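Local coordinates for long form salivary protein D7L1 (Anopheles stephensi, PDB 3NHI), which is a mosquito salivary protein that binds and sequesters host cysteinyl leukotrienes and also binds stable thromboxane A2 analogues, modulating blood feeding, at residues A[6-11]-A[130-135]; A[13-18]-A[53-58]; A[47-52]-A[108-113]. All coordinates share one frame; numbering follows the deposited sequence.

Interaction 1 (A[6-11]-A[130-135]). With EAH ((5S,7E,9E,11Z,14Z)-5-hydroxyicosa-7,9,11,14-tetraenoic acid), chain B.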
loop_
_atom_site.group_PDB
_atom_site.type_symbol
_atom_site.label_atom_id
_atom_site.label_comp_id
_atom_site.label_asym_id
_atom_site.label_seq_id
_atom_site.Cartn_x
_atom_site.Cartn_y
_atom_site.Cartn_z
ATOM N N LEU A 6 -7.797 -9.671 2.596
ATOM C CA LEU A 6 -7.021 -8.735 1.783
ATOM C C LEU A 6 -6.912 -9.202 0.338
ATOM O O LEU A 6 -6.613 -10.376 0.074
ATOM C CB LEU A 6 -5.622 -8.549 2.382
ATOM C CG LEU A 6 -5.627 -8.030 3.832
ATOM C CD1 LEU A 6 -4.225 -7.962 4.435
ATOM C CD2 LEU A 6 -6.380 -6.685 3.975
ATOM N N ASP A 7 -7.159 -8.276 -0.581
ATOM C CA ASP A 7 -7.021 -8.578 -1.997
ATOM C C ASP A 7 -5.575 -8.464 -2.484
ATOM O O ASP A 7 -4.676 -8.155 -1.706
ATOM C CB ASP A 7 -8.021 -7.761 -2.838
ATOM C CG ASP A 7 -7.654 -6.288 -2.968
ATOM O OD1 ASP A 7 -6.458 -5.927 -2.930
ATOM O OD2 ASP A 7 -8.587 -5.476 -3.164
ATOM N N ALA A 8 -5.347 -8.724 -3.768
ATOM C CA ALA A 8 -3.968 -8.733 -4.267
ATOM C C ALA A 8 -3.260 -7.382 -4.170
ATOM O O ALA A 8 -2.053 -7.339 -3.871
ATOM C CB ALA A 8 -3.924 -9.263 -5.695
ATOM N N GLU A 9 -3.984 -6.295 -4.429
ATOM C CA GLU A 9 -3.397 -4.967 -4.316
ATOM C C GLU A 9 -3.070 -4.639 -2.856
ATOM O O GLU A 9 -2.035 -4.036 -2.564
ATOM C CB GLU A 9 -4.322 -3.895 -4.905
ATOM C CG GLU A 9 -3.791 -2.454 -4.772
ATOM C CD GLU A 9 -4.010 -1.815 -3.396
ATOM O OE1 GLU A 9 -4.991 -2.148 -2.696
ATOM O OE2 GLU A 9 -3.200 -0.937 -3.028
ATOM N N GLN A 10 -3.957 -5.033 -1.944
ATOM C CA GLN A 10 -3.747 -4.723 -0.539
ATOM C C GLN A 10 -2.526 -5.459 -0.004
ATOM O O GLN A 10 -1.738 -4.897 0.772
ATOM C CB GLN A 10 -4.991 -5.068 0.254
ATOM C CG GLN A 10 -6.138 -4.125 -0.014
ATOM C CD GLN A 10 -7.370 -4.621 0.687
ATOM O OE1 GLN A 10 -7.914 -5.657 0.346
ATOM N NE2 GLN A 10 -7.771 -3.921 1.743
ATOM N N ALA A 11 -2.356 -6.708 -0.424
ATOM C CA ALA A 11 -1.161 -7.466 -0.052
ATOM C C ALA A 11 0.111 -6.867 -0.671
ATOM O O ALA A 11 1.131 -6.716 0.026
ATOM C CB ALA A 11 -1.310 -8.932 -0.440
ATOM N N LEU A 130 -2.282 -17.884 -0.000
ATOM C CA LEU A 130 -3.361 -17.191 0.710
ATOM C C LEU A 130 -3.251 -15.680 0.619
ATOM O O LEU A 130 -4.260 -14.991 0.459
ATOM C CB LEU A 130 -3.424 -17.601 2.187
ATOM C CG LEU A 130 -3.667 -19.082 2.443
ATOM C CD1 LEU A 130 -3.897 -19.294 3.928
ATOM C CD2 LEU A 130 -4.840 -19.617 1.624
ATOM N N TYR A 131 -2.026 -15.166 0.733
ATOM C CA TYR A 131 -1.793 -13.726 0.807
ATOM C C TYR A 131 -1.179 -13.131 -0.462
ATOM O O TYR A 131 -0.516 -12.087 -0.421
ATOM C CB TYR A 131 -0.960 -13.376 2.055
ATOM C CG TYR A 131 -1.712 -13.611 3.353
ATOM C CD1 TYR A 131 -2.564 -12.634 3.880
ATOM C CD2 TYR A 131 -1.592 -14.822 4.049
ATOM C CE1 TYR A 131 -3.275 -12.856 5.072
ATOM C CE2 TYR A 131 -2.294 -15.044 5.234
ATOM C CZ TYR A 131 -3.126 -14.066 5.743
ATOM O OH TYR A 131 -3.819 -14.299 6.907
ATOM N N HIS A 132 -1.416 -13.790 -1.593
ATOM C CA HIS A 132 -1.120 -13.206 -2.914
ATOM C C HIS A 132 0.348 -12.825 -3.045
ATOM O O HIS A 132 0.701 -11.734 -3.510
ATOM C CB HIS A 132 -2.065 -12.025 -3.193
ATOM C CG HIS A 132 -3.472 -12.287 -2.750
ATOM N ND1 HIS A 132 -4.196 -13.380 -3.180
ATOM C CD2 HIS A 132 -4.279 -11.611 -1.900
ATOM C CE1 HIS A 132 -5.388 -13.368 -2.610
ATOM N NE2 HIS A 132 -5.470 -12.296 -1.841
ATOM N N GLY A 133 1.194 -13.755 -2.615
ATOM C CA GLY A 133 2.638 -13.562 -2.587
ATOM C C GLY A 133 3.413 -14.247 -3.702
ATOM O O GLY A 133 4.627 -14.427 -3.584
ATOM N N THR A 134 2.726 -14.623 -4.781
ATOM C CA THR A 134 3.393 -15.066 -6.012
ATOM C C THR A 134 2.878 -14.225 -7.167
ATOM O O THR A 134 1.714 -13.827 -7.176
ATOM C CB THR A 134 3.135 -16.560 -6.332
ATOM O OG1 THR A 134 1.766 -16.754 -6.721
ATOM C CG2 THR A 134 3.483 -17.455 -5.127
ATOM N N VAL A 135 3.739 -13.958 -8.142
ATOM C CA VAL A 135 3.333 -13.197 -9.327
ATOM C C VAL A 135 2.178 -13.898 -10.061
ATOM O O VAL A 135 1.168 -13.272 -10.396
ATOM C CB VAL A 135 4.539 -12.951 -10.272
ATOM C CG1 VAL A 135 4.091 -12.318 -11.589
ATOM C CG2 VAL A 135 5.567 -12.057 -9.588
HETATM O O1 EAH B . 2.495 -9.331 -8.194
HETATM C C1 EAH B . 3.393 -9.587 -7.352
HETATM O O2 EAH B . 4.548 -9.101 -7.425
HETATM C C2 EAH B . 3.057 -10.515 -6.201
HETATM C C3 EAH B . 4.324 -10.994 -5.488
HETATM C C4 EAH B . 4.663 -10.108 -4.292
HETATM C C5 EAH B . 5.940 -10.582 -3.630
HETATM O O3 EAH B . 5.698 -11.729 -2.993
HETATM C C6 EAH B . 6.439 -9.535 -2.638
HETATM C C7 EAH B . 7.630 -10.045 -1.843
HETATM C C8 EAH B . 7.223 -10.327 -0.412
HETATM C C9 EAH B . 8.303 -11.021 0.278
HETATM C C10 EAH B . 7.908 -11.436 1.481
HETATM C C11 EAH B . 9.022 -12.128 2.124
HETATM C C12 EAH B . 8.929 -12.738 3.309
HETATM C C13 EAH B . 7.665 -12.770 4.136
HETATM C C14 EAH B . 7.728 -11.631 5.130
HETATM C C15 EAH B . 7.361 -11.727 6.410
HETATM C C16 EAH B . 6.817 -12.991 7.031
HETATM C C17 EAH B . 5.302 -12.885 7.111
HETATM C C18 EAH B . 4.651 -13.550 5.906
HETATM C C19 EAH B . 3.185 -13.837 6.186
HETATM C C20 EAH B . 2.509 -14.408 4.961
HETATM O O HOH W 1 -0.035 -9.226 -4.403
#
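His-132 reaches across to the start of helix 8-22 and gives its NE2 proton to the carbonyl oxygen of Leu-6, with NE2 to O at 2.9 Å. The acceptor lies in the plane of the imidazole and the donor in the plane of the carbonyl, but the N-H is bent, at 132°. CG stands beside the backbone N (chi1 -41°), anti to the carbonyl carbon, and the ring then passes beside the first turn, CD2 lying 3.5 Å from the backbone C of Asp-7. Behind it, CB of His-132 packs on CB of Ala-8 at 4.2 Å, and the methyl of Ala-11 presses on Tyr-131 O at 3.3 Å. A water donates to both Ala-8 O and His-132 O, a second polar link, this one between the two backbones. The turn itself is closed by a capping box: Gln-10 N donates to Asp-7 OD1 (2.8 Å), and Asp-7 N returns an almost straight bond to Gln-10 OE1 (2.9 Å). Past the histidine, Gly-133 O accepts from the hydroxyl O3 of the bound fatty acid EAH at 3.0 Å, so this loop forms part of the wall of the lipid pocket. Helix 73-85 flanks the contact, Tyr-81 meeting the His-132 ring edge-to-face and Gln-77 bonding to both Leu-6 N and Leu-130 O, while Ile-141 of helix 135-144 packs on Ala-8 and His-132.

Interaction 2 (A[13-18]-A[53-58]). With EAH ((5S,7E,9E,11Z,14Z)-5-hydroxyicosa-7,9,11,14-tetraenoic acid), chain B.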
loop_
_atom_site.group_PDB
_atom_site.type_symbol
_atom_site.label_atom_id
_atom_site.label_comp_id
_atom_site.label_asym_id
_atom_site.label_seq_id
_atom_site.Cartn_x
_atom_site.Cartn_y
_atom_site.Cartn_z
ATOM N N TYR A 13 0.649 -3.840 -1.569
ATOM C CA TYR A 13 0.926 -2.607 -0.844
ATOM C C TYR A 13 1.724 -2.878 0.427
ATOM O O TYR A 13 2.730 -2.210 0.701
ATOM C CB TYR A 13 -0.370 -1.857 -0.504
ATOM C CG TYR A 13 -0.087 -0.567 0.234
ATOM C CD1 TYR A 13 0.091 0.629 -0.465
ATOM C CD2 TYR A 13 0.052 -0.552 1.626
ATOM C CE1 TYR A 13 0.400 1.803 0.210
ATOM C CE2 TYR A 13 0.361 0.605 2.303
ATOM C CZ TYR A 13 0.522 1.784 1.590
ATOM O OH TYR A 13 0.833 2.951 2.264
ATOM N N VAL A 14 1.282 -3.864 1.206
ATOM C CA VAL A 14 2.006 -4.261 2.412
ATOM C C VAL A 14 3.444 -4.676 2.108
ATOM O O VAL A 14 4.383 -4.199 2.748
ATOM C CB VAL A 14 1.264 -5.377 3.162
ATOM C CG1 VAL A 14 2.155 -5.983 4.256
ATOM C CG2 VAL A 14 -0.031 -4.838 3.740
ATOM N N TYR A 15 3.627 -5.546 1.121
ATOM C CA TYR A 15 4.984 -5.995 0.806
ATOM C C TYR A 15 5.876 -4.818 0.412
ATOM O O TYR A 15 6.983 -4.674 0.938
ATOM C CB TYR A 15 4.996 -7.069 -0.294
ATOM C CG TYR A 15 4.148 -8.295 0.020
ATOM C CD1 TYR A 15 4.233 -8.934 1.262
ATOM C CD2 TYR A 15 3.273 -8.817 -0.928
ATOM C CE1 TYR A 15 3.458 -10.047 1.555
ATOM C CE2 TYR A 15 2.486 -9.937 -0.643
ATOM C CZ TYR A 15 2.595 -10.544 0.598
ATOM O OH TYR A 15 1.831 -11.638 0.915
ATOM N N LYS A 16 5.393 -3.959 -0.482
ATOM C CA LYS A 16 6.242 -2.897 -1.019
ATOM C C LYS A 16 6.517 -1.830 0.025
ATOM O O LYS A 16 7.637 -1.327 0.108
ATOM C CB LYS A 16 5.681 -2.319 -2.324
ATOM C CG LYS A 16 4.420 -1.465 -2.200
ATOM C CD LYS A 16 4.707 0.040 -2.248
ATOM C CE LYS A 16 3.399 0.846 -2.292
ATOM N NZ LYS A 16 3.672 2.298 -2.429
ATOM N N ARG A 17 5.516 -1.487 0.838
ATOM C CA ARG A 17 5.727 -0.497 1.891
ATOM C C ARG A 17 6.704 -1.019 2.940
ATOM O O ARG A 17 7.553 -0.271 3.433
ATOM C CB ARG A 17 4.400 -0.042 2.511
ATOM C CG ARG A 17 4.543 0.888 3.712
ATOM C CD ARG A 17 5.359 2.146 3.404
ATOM N NE ARG A 17 5.269 3.075 4.527
ATOM C CZ ARG A 17 4.376 4.056 4.626
ATOM N NH1 ARG A 17 3.495 4.260 3.654
ATOM N NH2 ARG A 17 4.367 4.829 5.704
ATOM N N CYS A 18 6.602 -2.304 3.267
ATOM C CA CYS A 18 7.553 -2.886 4.210
ATOM C C CYS A 18 8.966 -2.918 3.644
ATOM O O CYS A 18 9.917 -2.652 4.379
ATOM C CB CYS A 18 7.097 -4.265 4.683
ATOM S SG CYS A 18 5.638 -4.219 5.749
ATOM N N LYS A 53 8.029 -8.314 11.195
ATOM C CA LYS A 53 6.977 -7.687 11.987
ATOM C C LYS A 53 6.111 -6.774 11.107
ATOM O O LYS A 53 4.890 -6.780 11.217
ATOM C CB LYS A 53 7.558 -6.905 13.173
ATOM C CG LYS A 53 6.484 -6.143 13.941
ATOM C CD LYS A 53 6.980 -5.547 15.255
ATOM C CE LYS A 53 5.837 -4.838 15.968
ATOM N NZ LYS A 53 6.227 -4.295 17.304
ATOM N N CYS A 54 6.755 -6.007 10.228
ATOM C CA CYS A 54 6.027 -5.129 9.321
ATOM C C CYS A 54 5.028 -5.900 8.454
ATOM O O CYS A 54 3.867 -5.501 8.326
ATOM C CB CYS A 54 7.020 -4.352 8.458
ATOM S SG CYS A 54 6.271 -3.139 7.349
ATOM N N VAL A 55 5.471 -7.013 7.882
ATOM C CA VAL A 55 4.597 -7.767 6.989
ATOM C C VAL A 55 3.483 -8.473 7.761
ATOM O O VAL A 55 2.328 -8.452 7.335
ATOM C CB VAL A 55 5.379 -8.748 6.114
ATOM C CG1 VAL A 55 4.438 -9.600 5.251
ATOM C CG2 VAL A 55 6.351 -7.987 5.224
ATOM N N LEU A 56 3.822 -9.064 8.909
ATOM C CA LEU A 56 2.807 -9.707 9.739
ATOM C C LEU A 56 1.732 -8.702 10.169
ATOM O O LEU A 56 0.532 -9.022 10.186
ATOM C CB LEU A 56 3.443 -10.385 10.965
ATOM C CG LEU A 56 4.281 -11.637 10.689
ATOM C CD1 LEU A 56 5.202 -11.936 11.852
ATOM C CD2 LEU A 56 3.392 -12.839 10.402
ATOM N N THR A 57 2.159 -7.483 10.497
ATOM C CA THR A 57 1.223 -6.438 10.889
ATOM C C THR A 57 0.372 -5.990 9.702
ATOM O O THR A 57 -0.838 -5.879 9.817
ATOM C CB THR A 57 1.984 -5.249 11.493
ATOM O OG1 THR A 57 2.697 -5.713 12.645
ATOM C CG2 THR A 57 1.027 -4.109 11.900
ATOM N N GLY A 58 1.016 -5.751 8.565
ATOM C CA GLY A 58 0.303 -5.274 7.375
ATOM C C GLY A 58 -0.712 -6.280 6.848
ATOM O O GLY A 58 -1.807 -5.900 6.432
HETATM O O1 EAH B . 2.495 -9.331 -8.194
HETATM C C1 EAH B . 3.393 -9.587 -7.352
HETATM O O2 EAH B . 4.548 -9.101 -7.425
HETATM C C2 EAH B . 3.057 -10.515 -6.201
HETATM C C3 EAH B . 4.324 -10.994 -5.488
HETATM C C4 EAH B . 4.663 -10.108 -4.292
HETATM C C5 EAH B . 5.940 -10.582 -3.630
HETATM O O3 EAH B . 5.698 -11.729 -2.993
HETATM C C6 EAH B . 6.439 -9.535 -2.638
HETATM C C7 EAH B . 7.630 -10.045 -1.843
HETATM C C8 EAH B . 7.223 -10.327 -0.412
HETATM C C9 EAH B . 8.303 -11.021 0.278
HETATM C C10 EAH B . 7.908 -11.436 1.481
HETATM C C11 EAH B . 9.022 -12.128 2.124
HETATM C C12 EAH B . 8.929 -12.738 3.309
HETATM C C13 EAH B . 7.665 -12.770 4.136
HETATM C C14 EAH B . 7.728 -11.631 5.130
HETATM C C15 EAH B . 7.361 -11.727 6.410
HETATM C C16 EAH B . 6.817 -12.991 7.031
HETATM C C17 EAH B . 5.302 -12.885 7.111
HETATM C C18 EAH B . 4.651 -13.550 5.906
HETATM C C19 EAH B . 3.185 -13.837 6.186
HETATM C C20 EAH B . 2.509 -14.408 4.961
#
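Cys-18 and Cys-54 join helices 8-22 and 46-58 covalently, SG to SG at 2.0 Å with a C-S-S-C torsion of -87°, close to the relaxed value for a disulfide. The two sulfurs leave their backbones differently: SG of Cys-18 is anti to the carbonyl carbon, whereas that of Cys-54 is anti to its backbone N (chi1 -176°). Cys-18 has the largest surface buried here, and besides the bridge its CB packs against CG2 of Val-55 at 3.8 Å.

Val-55 divides its branches between two partners. While CG2 rests on Cys-18, CG1 meets the edge of the Tyr-15 ring at CE1, 3.8 Å away, the two side chains crossing at about a right angle. Its CB is 3.6 Å from C15 of the bound fatty acid EAH. Tyr-15 starts away from the partner helix and only its ring comes back; one face lies against C8 of the lipid, and CD2 is 3.7 Å from EAH C6. The hydroxyl of that ring is hydrogen-bonded to Tyr-131 O.

Val-14, the third main contributor, straddles the last residue of the other helix. CG1 sits 3.7 Å from Gly-58 CA and CG2 3.4 Å from Gly-58 O. With no side chain at Gly-58, the backbones come as close as 5.3 Å between the CA atoms of Val-14 and Gly-58.

The segments run nearly antiparallel, at 153°. A disulfide-tied helix pair whose inner side, here Tyr-15, Val-55 and Leu-56, lines a lipid pocket is characteristic of the all-helical odorant-binding protein fold to which D7 proteins belong.

Interaction 3 (A[47-52]-A[108-113]); sequences ITHCYA and SCVDLY. With EAH ((5S,7E,9E,11Z,14Z)-5-hydroxyicosa-7,9,11,14-tetraenoic acid), chain B.
The His-49 ring turns one side to both Val-110 and Tyr-113 where helix 46-58 meets the start of helix 109-130, a disulfide-linked helix junction of the odorant-binding protein fold. The segment axes cross at 73° and approach to 7.8 Å.

The tight part is the inner one. His-49 CD2 lies over one face of the Tyr-113 ring, displaced toward its rim, 3.4 Å from Tyr-113 CG. The ring planes are inclined at 49°, an oblique meeting. CG of Tyr-113 is anti to its backbone N, and the ring lies across helix 46-58. There the methyl of Ala-52 meets its edge near CD1 at 4.2 Å and Thr-48 CG2 comes to 3.8 Å from CE1. The polar ends of these groups turn to the loop before helix 46-58: the Tyr-113 hydroxyl bonds to Leu-41 O, His-49 NE2 to Asn-44 OD1 and Thr-48 OG1 to Pro-43 O.

The outer part is more open. Val-110 is solvent-exposed and adds a single CH-pi contact, CG2 standing 3.9 Å from the centroid of the His-49 ring, over its face. Ser-108, partly exposed, caps the new helix by accepting from Asp-111 N at 3.1 Å, without touching the other segment.

Tyr-51 faces the pocket from the same helix 46-58, stacked on Trp-36 and with its OH 3.3 Å from C10 of EAH; both aromatic residues belong to the thromboxane A2 site. Away from both ring contacts, at the helix start, the partly exposed disulfide joins Cys-50 SG to Cys-109 SG at 2.0 Å, with a torsion of 102° about the bond.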
loop_
_atom_site.group_PDB
_atom_site.type_symbol
_atom_site.label_atom_id
_atom_site.label_comp_id
_atom_site.label_asym_id
_atom_site.label_seq_id
_atom_site.Cartn_x
_atom_site.Cartn_y
_atom_site.Cartn_z
ATOM N N ILE A 47 17.237 -6.165 11.017
ATOM C CA ILE A 47 16.661 -5.662 9.767
ATOM C C ILE A 47 15.558 -6.618 9.307
ATOM O O ILE A 47 14.425 -6.201 9.084
ATOM C CB ILE A 47 17.748 -5.446 8.672
ATOM C CG1 ILE A 47 18.703 -4.326 9.098
ATOM C CG2 ILE A 47 17.096 -5.106 7.319
ATOM C CD1 ILE A 47 20.006 -4.261 8.312
ATOM N N THR A 48 15.884 -7.903 9.212
ATOM C CA THR A 48 14.890 -8.912 8.873
ATOM C C THR A 48 13.811 -9.041 9.943
ATOM O O THR A 48 12.631 -9.173 9.607
ATOM C CB THR A 48 15.549 -10.264 8.641
ATOM O OG1 THR A 48 16.547 -10.118 7.624
ATOM C CG2 THR A 48 14.526 -11.307 8.195
ATOM N N HIS A 49 14.190 -8.977 11.223
ATOM C CA HIS A 49 13.198 -9.117 12.294
ATOM C C HIS A 49 12.093 -8.080 12.133
ATOM O O HIS A 49 10.905 -8.418 12.177
ATOM C CB HIS A 49 13.792 -8.974 13.701
ATOM C CG HIS A 49 14.903 -9.929 14.009
ATOM N ND1 HIS A 49 15.839 -9.670 14.989
ATOM C CD2 HIS A 49 15.234 -11.130 13.478
ATOM C CE1 HIS A 49 16.693 -10.674 15.052
ATOM N NE2 HIS A 49 16.353 -11.573 14.147
ATOM N N CYS A 50 12.473 -6.819 11.930
ATOM C CA CYS A 50 11.459 -5.781 11.844
ATOM C C CYS A 50 10.730 -5.784 10.516
ATOM O O CYS A 50 9.565 -5.388 10.441
ATOM C CB CYS A 50 12.037 -4.405 12.175
ATOM S SG CYS A 50 12.508 -4.215 13.913
ATOM N N TYR A 51 11.398 -6.255 9.467
ATOM C CA TYR A 51 10.707 -6.491 8.207
ATOM C C TYR A 51 9.586 -7.523 8.387
ATOM O O TYR A 51 8.448 -7.302 7.955
ATOM C CB TYR A 51 11.684 -6.916 7.105
ATOM C CG TYR A 51 10.982 -7.330 5.839
ATOM C CD1 TYR A 51 10.378 -6.381 5.015
ATOM C CD2 TYR A 51 10.940 -8.670 5.458
ATOM C CE1 TYR A 51 9.733 -6.762 3.840
ATOM C CE2 TYR A 51 10.296 -9.062 4.299
ATOM C CZ TYR A 51 9.695 -8.109 3.505
ATOM O OH TYR A 51 9.062 -8.514 2.355
ATOM N N ALA A 52 9.899 -8.627 9.060
ATOM C CA ALA A 52 8.902 -9.656 9.352
ATOM C C ALA A 52 7.729 -9.090 10.156
ATOM O O ALA A 52 6.567 -9.341 9.825
ATOM C CB ALA A 52 9.541 -10.824 10.080
ATOM N N SER A 108 7.886 -7.371 20.282
ATOM C CA SER A 108 9.056 -6.776 19.630
ATOM C C SER A 108 9.318 -7.461 18.291
ATOM O O SER A 108 8.825 -8.569 18.027
ATOM C CB SER A 108 10.289 -6.929 20.514
ATOM O OG SER A 108 10.624 -8.303 20.673
ATOM N N CYS A 109 10.105 -6.811 17.445
ATOM C CA CYS A 109 10.474 -7.410 16.163
ATOM C C CYS A 109 11.059 -8.810 16.348
ATOM O O CYS A 109 10.630 -9.749 15.673
ATOM C CB CYS A 109 11.485 -6.551 15.428
ATOM S SG CYS A 109 10.906 -4.931 14.961
ATOM N N VAL A 110 12.019 -8.966 17.262
ATOM C CA VAL A 110 12.663 -10.267 17.431
ATOM C C VAL A 110 11.710 -11.317 18.011
ATOM O O VAL A 110 11.765 -12.484 17.611
ATOM C CB VAL A 110 14.005 -10.182 18.222
ATOM C CG1 VAL A 110 13.779 -9.874 19.705
ATOM C CG2 VAL A 110 14.812 -11.464 18.052
ATOM N N ASP A 111 10.826 -10.900 18.919
ATOM C CA ASP A 111 9.873 -11.840 19.514
ATOM C C ASP A 111 8.908 -12.371 18.458
ATOM O O ASP A 111 8.632 -13.574 18.415
ATOM C CB ASP A 111 9.113 -11.214 20.695
ATOM C CG ASP A 111 9.914 -11.232 21.989
ATOM O OD1 ASP A 111 10.967 -11.900 22.046
ATOM O OD2 ASP A 111 9.462 -10.594 22.960
ATOM N N LEU A 112 8.428 -11.494 17.582
ATOM C CA LEU A 112 7.523 -11.932 16.521
ATOM C C LEU A 112 8.243 -12.780 15.477
ATOM O O LEU A 112 7.714 -13.792 15.042
ATOM C CB LEU A 112 6.798 -10.740 15.888
ATOM C CG LEU A 112 5.931 -9.922 16.848
ATOM C CD1 LEU A 112 5.259 -8.827 16.083
ATOM C CD2 LEU A 112 4.888 -10.791 17.556
ATOM N N TYR A 113 9.447 -12.373 15.093
ATOM C CA TYR A 113 10.274 -13.174 14.196
ATOM C C TYR A 113 10.513 -14.576 14.750
ATOM O O TYR A 113 10.314 -15.567 14.040
ATOM C CB TYR A 113 11.598 -12.464 13.942
ATOM C CG TYR A 113 12.593 -13.238 13.100
ATOM C CD1 TYR A 113 12.623 -13.080 11.714
ATOM C CD2 TYR A 113 13.514 -14.108 13.687
ATOM C CE1 TYR A 113 13.548 -13.760 10.929
ATOM C CE2 TYR A 113 14.446 -14.801 12.907
ATOM C CZ TYR A 113 14.455 -14.617 11.531
ATOM O OH TYR A 113 15.369 -15.301 10.755
HETATM O O1 EAH B . 2.495 -9.331 -8.194
HETATM C C1 EAH B . 3.393 -9.587 -7.352
HETATM O O2 EAH B . 4.548 -9.101 -7.425
HETATM C C2 EAH B . 3.057 -10.515 -6.201
HETATM C C3 EAH B . 4.324 -10.994 -5.488
HETATM C C4 EAH B . 4.663 -10.108 -4.292
HETATM C C5 EAH B . 5.940 -10.582 -3.630
HETATM O O3 EAH B . 5.698 -11.729 -2.993
HETATM C C6 EAH B . 6.439 -9.535 -2.638
HETATM C C7 EAH B . 7.630 -10.045 -1.843
HETATM C C8 EAH B . 7.223 -10.327 -0.412
HETATM C C9 EAH B . 8.303 -11.021 0.278
HETATM C C10 EAH B . 7.908 -11.436 1.481
HETATM C C11 EAH B . 9.022 -12.128 2.124
HETATM C C12 EAH B . 8.929 -12.738 3.309
HETATM C C13 EAH B . 7.665 -12.770 4.136
HETATM C C14 EAH B . 7.728 -11.631 5.130
HETATM C C15 EAH B . 7.361 -11.727 6.410
HETATM C C16 EAH B . 6.817 -12.991 7.031
HETATM C C17 EAH B . 5.302 -12.885 7.111
HETATM C C18 EAH B . 4.651 -13.550 5.906
HETATM C C19 EAH B . 3.185 -13.837 6.186
HETATM C C20 EAH B . 2.509 -14.408 4.961
#

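Interactions 1 and 2 are buried and share helix 8-22, whereas interaction 3, farther from the centre of the chain, is only partly buried and shares helix 46-58 with interaction 2. Interaction 2 thus stands in the middle: its Gly-58 O is packed by Leu-6 CD1 of interaction 1 at 3.8 Å, and its Lys-53 CG packs on Leu-112 CD1 of interaction 3. Chemistry changes along this series. Polar bonds and a water join a loop to a helix start in interaction 1; a disulfide and aliphatic packing hold two helices in interaction 2; a second disulfide is combined with aromatic contacts in interaction 3. All three touch the same bound lipid.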